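Local atomic coordinates of M157 (Murid herpesvirus 1, PDB entry 2NYK), a protein that serves mouse cytomegalovirus as an MHC class I-like ligand for the Ly49 receptors of natural killer cells. Residues A[103-108]-A[155-160]; A[110-115]-A[148-153]. The protein carries 1 engineered substitution. All blocks are in the same frame, centred on the assembly; numbering follows the deposited sequence.

Interaction 1: residues A[103-108]-A[155-160]; sequences CLFLGF and SNVREI
At the end of a beta hairpin in the MHC class I-like platform, F108 in the turn and F105 on the strand leading to it meet V157, R158 and I160 in the first turn of helix 157-173. The F108 ring is covered by the aliphatic stem of R158: CG of R158 lies 3.4 Å from the F108 ring centroid and only 8° off the ring normal, a CH-pi contact over the centre of the face. Beyond it, R158 NE comes within 3.5 Å of F108 CE2, but the guanidinium plane is inclined 45° to the ring, so the two flat groups do not stack in parallel. The hairpin joins strands 96-106 and 109-118 through G107 and F108; G107 has a positive phi (59°), and its backbone angles are close to those of the first corner of a type II' turn. Deeper in, V157 CG1, anti to the backbone N, sits 3.7 Å from F108 CA and 3.9 Å from F105 CD1. I160 reaches the far end of the same F105 ring, its CG2 4.1 Å from F105 CZ. G107 O accepts a hydrogen bond from K161 NZ, and the F108 ring meets F17 edge-to-face.

Interaction 2: residues A[110-115]-A[148-153]; sequences VICDVY and IGTYMI
T150 and I153, one helical turn apart, face V110, C112 and V114 on strand 110-115, and all five residues are buried. The closest packing is between T150 and C112: T150 OG1 is 3.6 Å from C112 CB, while T150 CG2 is 3.8 Å from C112 SG. With T150 OG1 anti to the carbonyl carbon and CG2 anti to the backbone N (chi1 -60°), both branches of the side chain are turned to the strand, and OG1 also approaches V114 CG2 at 3.9 Å. I153 packs less closely. Its CG2 meets V110 CG1 at 4.0 Å, the two side chains crossing at about a right angle, and its CD1 lies 4.1 Å from C112 SG. On the helix's outer, solvent side I148 and Y151 are exposed; I111 and D113 point away from the helix, on the other face of the sheet. The segment axes approach to 9.0 Å with an angle of 144° between their directions, which places this short helix over the sheet and roughly antiparallel to the strand. Around it, T150 also touches Q128 of strand 122-128, I153 reaches C103 and F105 of strand 96-106, and both M152 and I153 pack on F75 of helix 71-90.

Overall arrangement
The two contacts lie about 10 Å apart, centre to centre, on the same side of the chain's centre. Their strands, 96-106 and 109-118, are neighbours in the antiparallel sheet of the platform. Along the chain, strand 96-106 is followed by strand 109-118, then helix 148-154, then helix 157-173, which nests interaction 2 inside the loop closed by interaction 1. The hairpin is cross-linked by the C103–C112 disulfide at a non-hydrogen-bonded pair, next to a probable hydrogen bond from L104 N to I111 O (2.8 Å). V110 links the contacts by packing against F105. Together they seat two successive helical segments on one hairpin, consistent with the helix-on-sheet platform of the MHC class I fold.

Interaction 1: residues A[103-108]-A[155-160]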
ATOM      1  N   CYS A 103       4.927  -1.409 -10.747  1.00 22.96           N
ATOM      2  CA  CYS A 103       5.662  -0.527 -11.662  1.00 25.45           C
ATOM      3  C   CYS A 103       6.614   0.435 -10.948  1.00 24.98           C
ATOM      4  O   CYS A 103       6.243   1.063  -9.951  1.00 25.02           O
ATOM      5  CB  CYS A 103       4.674   0.283 -12.508  1.00 26.20           C
ATOM      6  SG  CYS A 103       3.550  -0.725 -13.478  1.00 30.33           S
ATOM      7  N   LEU A 104       7.826   0.543 -11.482  1.00 23.63           N
ATOM      8  CA  LEU A 104       8.812   1.480 -11.002  1.00 24.57           C
ATOM      9  C   LEU A 104       8.859   2.658 -11.952  1.00 25.12           C
ATOM     10  O   LEU A 104       9.064   2.474 -13.147  1.00 24.76           O
ATOM     11  CB  LEU A 104      10.193   0.815 -10.954  1.00 25.08           C
ATOM     12  CG  LEU A 104      11.441   1.676 -10.690  1.00 27.24           C
ATOM     13  CD1 LEU A 104      11.430   2.339  -9.306  1.00 26.67           C
ATOM     14  CD2 LEU A 104      12.704   0.825 -10.856  1.00 27.51           C
ATOM     15  N   PHE A 105       8.681   3.861 -11.413  1.00 24.84           N
ATOM     16  CA  PHE A 105       8.731   5.078 -12.213  1.00 26.81           C
ATOM     17  C   PHE A 105      10.089   5.723 -12.038  1.00 26.97           C
ATOM     18  O   PHE A 105      10.342   6.372 -11.030  1.00 26.86           O
ATOM     19  CB  PHE A 105       7.611   6.044 -11.819  1.00 27.25           C
ATOM     20  CG  PHE A 105       6.236   5.515 -12.092  1.00 30.33           C
ATOM     21  CD1 PHE A 105       5.782   5.373 -13.384  1.00 32.73           C
ATOM     22  CD2 PHE A 105       5.403   5.136 -11.062  1.00 35.09           C
ATOM     23  CE1 PHE A 105       4.516   4.865 -13.653  1.00 35.39           C
ATOM     24  CE2 PHE A 105       4.125   4.622 -11.323  1.00 35.61           C
ATOM     25  CZ  PHE A 105       3.679   4.492 -12.620  1.00 34.28           C
ATOM     26  N   LEU A 106      10.963   5.513 -13.020  1.00 27.23           N
ATOM     27  CA  LEU A 106      12.328   6.013 -12.988  1.00 27.65           C
ATOM     28  C   LEU A 106      12.515   7.068 -14.095  1.00 27.52           C
ATOM     29  O   LEU A 106      12.443   6.744 -15.284  1.00 26.73           O
ATOM     30  CB  LEU A 106      13.314   4.851 -13.175  1.00 29.39           C
ATOM     31  CG  LEU A 106      14.809   5.144 -12.991  1.00 32.57           C
ATOM     32  CD1 LEU A 106      15.095   5.763 -11.624  1.00 35.38           C
ATOM     33  CD2 LEU A 106      15.644   3.875 -13.192  1.00 37.58           C
ATOM     34  N   GLY A 107      12.734   8.325 -13.700  1.00 26.61           N
ATOM     35  CA  GLY A 107      12.688   9.425 -14.664  1.00 26.42           C
ATOM     36  C   GLY A 107      11.305   9.407 -15.265  1.00 26.40           C
ATOM     37  O   GLY A 107      10.299   9.423 -14.538  1.00 26.36           O
ATOM     38  N   PHE A 108      11.240   9.341 -16.588  1.00 26.44           N
ATOM     39  CA  PHE A 108       9.950   9.147 -17.252  1.00 26.76           C
ATOM     40  C   PHE A 108       9.843   7.770 -17.901  1.00 27.16           C
ATOM     41  O   PHE A 108       9.065   7.572 -18.832  1.00 28.11           O
ATOM     42  CB  PHE A 108       9.666  10.271 -18.262  1.00 26.45           C
ATOM     43  CG  PHE A 108       9.359  11.619 -17.621  1.00 26.85           C
ATOM     44  CD1 PHE A 108       8.798  11.704 -16.345  1.00 25.97           C
ATOM     45  CD2 PHE A 108       9.591  12.797 -18.326  1.00 26.03           C
ATOM     46  CE1 PHE A 108       8.487  12.951 -15.780  1.00 24.78           C
ATOM     47  CE2 PHE A 108       9.297  14.033 -17.772  1.00 26.45           C
ATOM     48  CZ  PHE A 108       8.749  14.108 -16.494  1.00 26.83           C
ATOM     49  N   SER A 155       3.095   5.191 -21.458  1.00 25.69           N
ATOM     50  CA  SER A 155       2.631   6.331 -22.243  1.00 25.96           C
ATOM     51  C   SER A 155       2.101   7.495 -21.413  1.00 25.13           C
ATOM     52  O   SER A 155       1.912   8.583 -21.939  1.00 24.68           O
ATOM     53  CB  SER A 155       1.556   5.878 -23.217  1.00 25.68           C
ATOM     54  OG  SER A 155       2.029   4.784 -23.973  1.00 29.83           O
ATOM     55  N   ASN A 156       1.859   7.260 -20.125  1.00 24.33           N
ATOM     56  CA  ASN A 156       1.250   8.268 -19.270  1.00 25.07           C
ATOM     57  C   ASN A 156       2.080   8.553 -18.026  1.00 25.37           C
ATOM     58  O   ASN A 156       1.574   9.085 -17.051  1.00 25.59           O
ATOM     59  CB  ASN A 156      -0.174   7.833 -18.896  1.00 24.95           C
ATOM     60  CG  ASN A 156      -1.078   7.733 -20.111  1.00 26.75           C
ATOM     61  OD1 ASN A 156      -1.487   8.748 -20.664  1.00 27.43           O
ATOM     62  ND2 ASN A 156      -1.350   6.506 -20.563  1.00 25.95           N
ATOM     63  N   VAL A 157       3.356   8.192 -18.068  1.00 25.77           N
ATOM     64  CA  VAL A 157       4.241   8.330 -16.906  1.00 26.27           C
ATOM     65  C   VAL A 157       4.245   9.765 -16.357  1.00 26.10           C
ATOM     66  O   VAL A 157       4.027   9.974 -15.152  1.00 24.75           O
ATOM     67  CB  VAL A 157       5.685   7.873 -17.243  1.00 26.64           C
ATOM     68  CG1 VAL A 157       6.629   8.073 -16.046  1.00 27.91           C
ATOM     69  CG2 VAL A 157       5.667   6.423 -17.617  1.00 28.18           C
ATOM     70  N   ARG A 158       4.486  10.744 -17.230  1.00 25.47           N
ATOM     71  CA  ARG A 158       4.537  12.156 -16.791  1.00 26.43           C
ATOM     72  C   ARG A 158       3.302  12.585 -15.998  1.00 26.03           C
ATOM     73  O   ARG A 158       3.421  13.216 -14.953  1.00 25.50           O
ATOM     74  CB  ARG A 158       4.698  13.114 -17.977  1.00 27.35           C
ATOM     75  CG  ARG A 158       6.045  13.060 -18.678  1.00 31.02           C
ATOM     76  CD  ARG A 158       6.018  13.973 -19.934  1.00 35.97           C
ATOM     77  NE  ARG A 158       7.317  14.085 -20.606  1.00 37.90           N
ATOM     78  CZ  ARG A 158       7.844  13.148 -21.398  1.00 40.57           C
ATOM     79  NH1 ARG A 158       7.185  12.008 -21.608  1.00 38.68           N
ATOM     80  NH2 ARG A 158       9.033  13.353 -21.982  1.00 39.87           N
ATOM     81  N   GLU A 159       2.113  12.247 -16.514  1.00 25.64           N
ATOM     82  CA  GLU A 159       0.877  12.611 -15.850  1.00 26.32           C
ATOM     83  C   GLU A 159       0.765  11.935 -14.472  1.00 24.61           C
ATOM     84  O   GLU A 159       0.400  12.583 -13.493  1.00 23.17           O
ATOM     85  CB  GLU A 159      -0.342  12.263 -16.722  1.00 27.31           C
ATOM     86  CG  GLU A 159      -1.601  12.936 -16.246  1.00 34.32           C
ATOM     87  CD  GLU A 159      -2.845  12.500 -16.996  1.00 41.41           C
ATOM     88  OE1 GLU A 159      -2.745  12.048 -18.173  1.00 44.52           O
ATOM     89  OE2 GLU A 159      -3.937  12.635 -16.399  1.00 44.59           O
ATOM     90  N   ILE A 160       1.055  10.631 -14.417  1.00 23.06           N
ATOM     91  CA  ILE A 160       0.974   9.866 -13.155  1.00 22.70           C
ATOM     92  C   ILE A 160       1.913  10.420 -12.088  1.00 22.49           C
ATOM     93  O   ILE A 160       1.496  10.684 -10.960  1.00 22.10           O
ATOM     94  CB  ILE A 160       1.217   8.354 -13.389  1.00 21.77           C
ATOM     95  CG1 ILE A 160       0.153   7.773 -14.362  1.00 23.73           C
ATOM     96  CG2 ILE A 160       1.138   7.603 -12.074  1.00 23.42           C
ATOM     97  CD1 ILE A 160       0.515   6.367 -14.945  1.00 19.81           C
TER

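Interaction 2: residues A[110-115]-A[148-153]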
ATOM      1  N   VAL A 110       9.444   3.454 -17.181  1.00 29.82           N
ATOM      2  CA  VAL A 110       8.708   2.570 -16.309  1.00 30.15           C
ATOM      3  C   VAL A 110       9.141   1.152 -16.576  1.00 29.45           C
ATOM      4  O   VAL A 110       9.313   0.758 -17.730  1.00 29.99           O
ATOM      5  CB  VAL A 110       7.183   2.680 -16.523  1.00 30.79           C
ATOM      6  CG1 VAL A 110       6.444   1.783 -15.558  1.00 30.19           C
ATOM      7  CG2 VAL A 110       6.739   4.100 -16.291  1.00 32.81           C
ATOM      8  N   ILE A 111       9.318   0.412 -15.489  1.00 27.95           N
ATOM      9  CA  ILE A 111       9.561  -1.021 -15.520  1.00 27.91           C
ATOM     10  C   ILE A 111       8.490  -1.670 -14.646  1.00 26.18           C
ATOM     11  O   ILE A 111       8.391  -1.359 -13.465  1.00 24.88           O
ATOM     12  CB  ILE A 111      10.976  -1.339 -14.974  1.00 28.55           C
ATOM     13  CG1 ILE A 111      12.019  -0.504 -15.735  1.00 30.29           C
ATOM     14  CG2 ILE A 111      11.277  -2.820 -15.119  1.00 29.87           C
ATOM     15  CD1 ILE A 111      13.435  -0.578 -15.194  1.00 33.80           C
ATOM     16  N   CYS A 112       7.663  -2.525 -15.236  1.00 25.56           N
ATOM     17  CA  CYS A 112       6.611  -3.201 -14.470  1.00 25.29           C
ATOM     18  C   CYS A 112       6.812  -4.696 -14.450  1.00 23.66           C
ATOM     19  O   CYS A 112       7.172  -5.302 -15.461  1.00 22.11           O
ATOM     20  CB  CYS A 112       5.195  -2.904 -15.007  1.00 25.97           C
ATOM     21  SG  CYS A 112       4.716  -1.157 -15.147  1.00 31.71           S
ATOM     22  N   ASP A 113       6.572  -5.291 -13.288  1.00 23.74           N
ATOM     23  CA  ASP A 113       6.495  -6.738 -13.175  1.00 23.98           C
ATOM     24  C   ASP A 113       5.018  -6.999 -13.143  1.00 23.11           C
ATOM     25  O   ASP A 113       4.287  -6.348 -12.403  1.00 22.95           O
ATOM     26  CB  ASP A 113       7.158  -7.235 -11.902  1.00 24.34           C
ATOM     27  CG  ASP A 113       8.652  -6.906 -11.843  1.00 27.68           C
ATOM     28  OD1 ASP A 113       9.356  -7.009 -12.867  1.00 28.62           O
ATOM     29  OD2 ASP A 113       9.121  -6.539 -10.747  1.00 32.67           O
ATOM     30  N   VAL A 114       4.564  -7.916 -13.977  1.00 23.30           N
ATOM     31  CA  VAL A 114       3.137  -8.174 -14.102  1.00 22.71           C
ATOM     32  C   VAL A 114       2.793  -9.583 -13.599  1.00 23.54           C
ATOM     33  O   VAL A 114       3.346 -10.564 -14.086  1.00 22.96           O
ATOM     34  CB  VAL A 114       2.686  -8.005 -15.566  1.00 22.62           C
ATOM     35  CG1 VAL A 114       1.173  -8.207 -15.684  1.00 21.40           C
ATOM     36  CG2 VAL A 114       3.128  -6.618 -16.104  1.00 21.48           C
ATOM     37  N   TYR A 115       1.870  -9.677 -12.636  1.00 24.08           N
ATOM     38  CA  TYR A 115       1.531 -10.962 -12.037  1.00 25.76           C
ATOM     39  C   TYR A 115       0.079 -11.295 -12.287  1.00 27.19           C
ATOM     40  O   TYR A 115      -0.796 -10.446 -12.097  1.00 26.92           O
ATOM     41  CB  TYR A 115       1.782 -10.926 -10.530  1.00 27.22           C
ATOM     42  CG  TYR A 115       3.179 -10.520 -10.167  1.00 26.84           C
ATOM     43  CD1 TYR A 115       4.206 -11.463 -10.137  1.00 30.14           C
ATOM     44  CD2 TYR A 115       3.487  -9.196  -9.855  1.00 28.26           C
ATOM     45  CE1 TYR A 115       5.521 -11.099  -9.797  1.00 30.43           C
ATOM     46  CE2 TYR A 115       4.809  -8.819  -9.511  1.00 29.64           C
ATOM     47  CZ  TYR A 115       5.814  -9.781  -9.497  1.00 31.49           C
ATOM     48  OH  TYR A 115       7.117  -9.441  -9.155  1.00 34.77           O
ATOM     49  N   ILE A 148       1.078  -4.963 -23.618  1.00 47.22           N
ATOM     50  CA  ILE A 148       0.284  -3.774 -23.915  1.00 45.94           C
ATOM     51  C   ILE A 148      -0.010  -3.003 -22.632  1.00 43.98           C
ATOM     52  O   ILE A 148       0.059  -1.764 -22.624  1.00 44.27           O
ATOM     53  CB  ILE A 148      -1.046  -4.134 -24.630  1.00 46.41           C
ATOM     54  CG1 ILE A 148      -0.793  -5.103 -25.796  1.00 47.69           C
ATOM     55  CG2 ILE A 148      -1.748  -2.866 -25.141  1.00 46.76           C
ATOM     56  CD1 ILE A 148      -0.733  -6.587 -25.379  1.00 48.33           C
ATOM     57  N   GLY A 149      -0.331  -3.746 -21.558  1.00 41.51           N
ATOM     58  CA  GLY A 149      -0.668  -3.161 -20.261  1.00 37.77           C
ATOM     59  C   GLY A 149       0.357  -2.144 -19.835  1.00 35.85           C
ATOM     60  O   GLY A 149       0.022  -0.987 -19.592  1.00 35.75           O
ATOM     61  N   THR A 150       1.621  -2.563 -19.772  1.00 34.06           N
ATOM     62  CA  THR A 150       2.706  -1.658 -19.387  1.00 32.62           C
ATOM     63  C   THR A 150       2.823  -0.459 -20.346  1.00 33.88           C
ATOM     64  O   THR A 150       3.187   0.658 -19.924  1.00 33.61           O
ATOM     65  CB  THR A 150       4.043  -2.426 -19.287  1.00 32.65           C
ATOM     66  OG1 THR A 150       3.920  -3.467 -18.297  1.00 28.62           O
ATOM     67  CG2 THR A 150       5.197  -1.488 -18.904  1.00 31.63           C
ATOM     68  N   TYR A 151       2.518  -0.688 -21.630  1.00 33.85           N
ATOM     69  CA  TYR A 151       2.545   0.377 -22.641  1.00 33.99           C
ATOM     70  C   TYR A 151       1.684   1.582 -22.215  1.00 32.45           C
ATOM     71  O   TYR A 151       2.151   2.708 -22.249  1.00 32.40           O
ATOM     72  CB  TYR A 151       2.114  -0.163 -24.023  1.00 35.10           C
ATOM     73  CG  TYR A 151       1.711   0.935 -24.989  1.00 39.74           C
ATOM     74  CD1 TYR A 151       2.678   1.695 -25.667  1.00 42.92           C
ATOM     75  CD2 TYR A 151       0.365   1.240 -25.193  1.00 43.33           C
ATOM     76  CE1 TYR A 151       2.305   2.722 -26.551  1.00 46.25           C
ATOM     77  CE2 TYR A 151      -0.016   2.270 -26.063  1.00 46.84           C
ATOM     78  CZ  TYR A 151       0.953   3.002 -26.736  1.00 47.69           C
ATOM     79  OH  TYR A 151       0.551   4.011 -27.595  1.00 51.00           O
ATOM     80  N   MET A 152       0.445   1.320 -21.797  1.00 31.38           N
ATOM     81  CA  MET A 152      -0.478   2.348 -21.318  1.00 30.46           C
ATOM     82  C   MET A 152       0.080   3.130 -20.137  1.00 29.44           C
ATOM     83  O   MET A 152      -0.038   4.349 -20.079  1.00 29.26           O
ATOM     84  CB  MET A 152      -1.839   1.745 -20.965  1.00 31.25           C
ATOM     85  CG  MET A 152      -2.852   2.774 -20.392  1.00 34.30           C
ATOM     86  SD  MET A 152      -4.584   2.225 -20.275  1.00 39.51           S
ATOM     87  CE  MET A 152      -5.290   2.897 -21.765  1.00 42.11           C
ATOM     88  N   ILE A 153       0.657   2.424 -19.171  1.00 28.40           N
ATOM     89  CA  ILE A 153       1.310   3.085 -18.050  1.00 26.53           C
ATOM     90  C   ILE A 153       2.502   3.935 -18.540  1.00 26.74           C
ATOM     91  O   ILE A 153       2.617   5.118 -18.202  1.00 26.50           O
ATOM     92  CB  ILE A 153       1.743   2.034 -16.993  1.00 26.56           C
ATOM     93  CG1 ILE A 153       0.494   1.361 -16.386  1.00 25.26           C
ATOM     94  CG2 ILE A 153       2.608   2.703 -15.904  1.00 24.47           C
ATOM     95  CD1 ILE A 153       0.811   0.067 -15.730  1.00 32.63           C
TER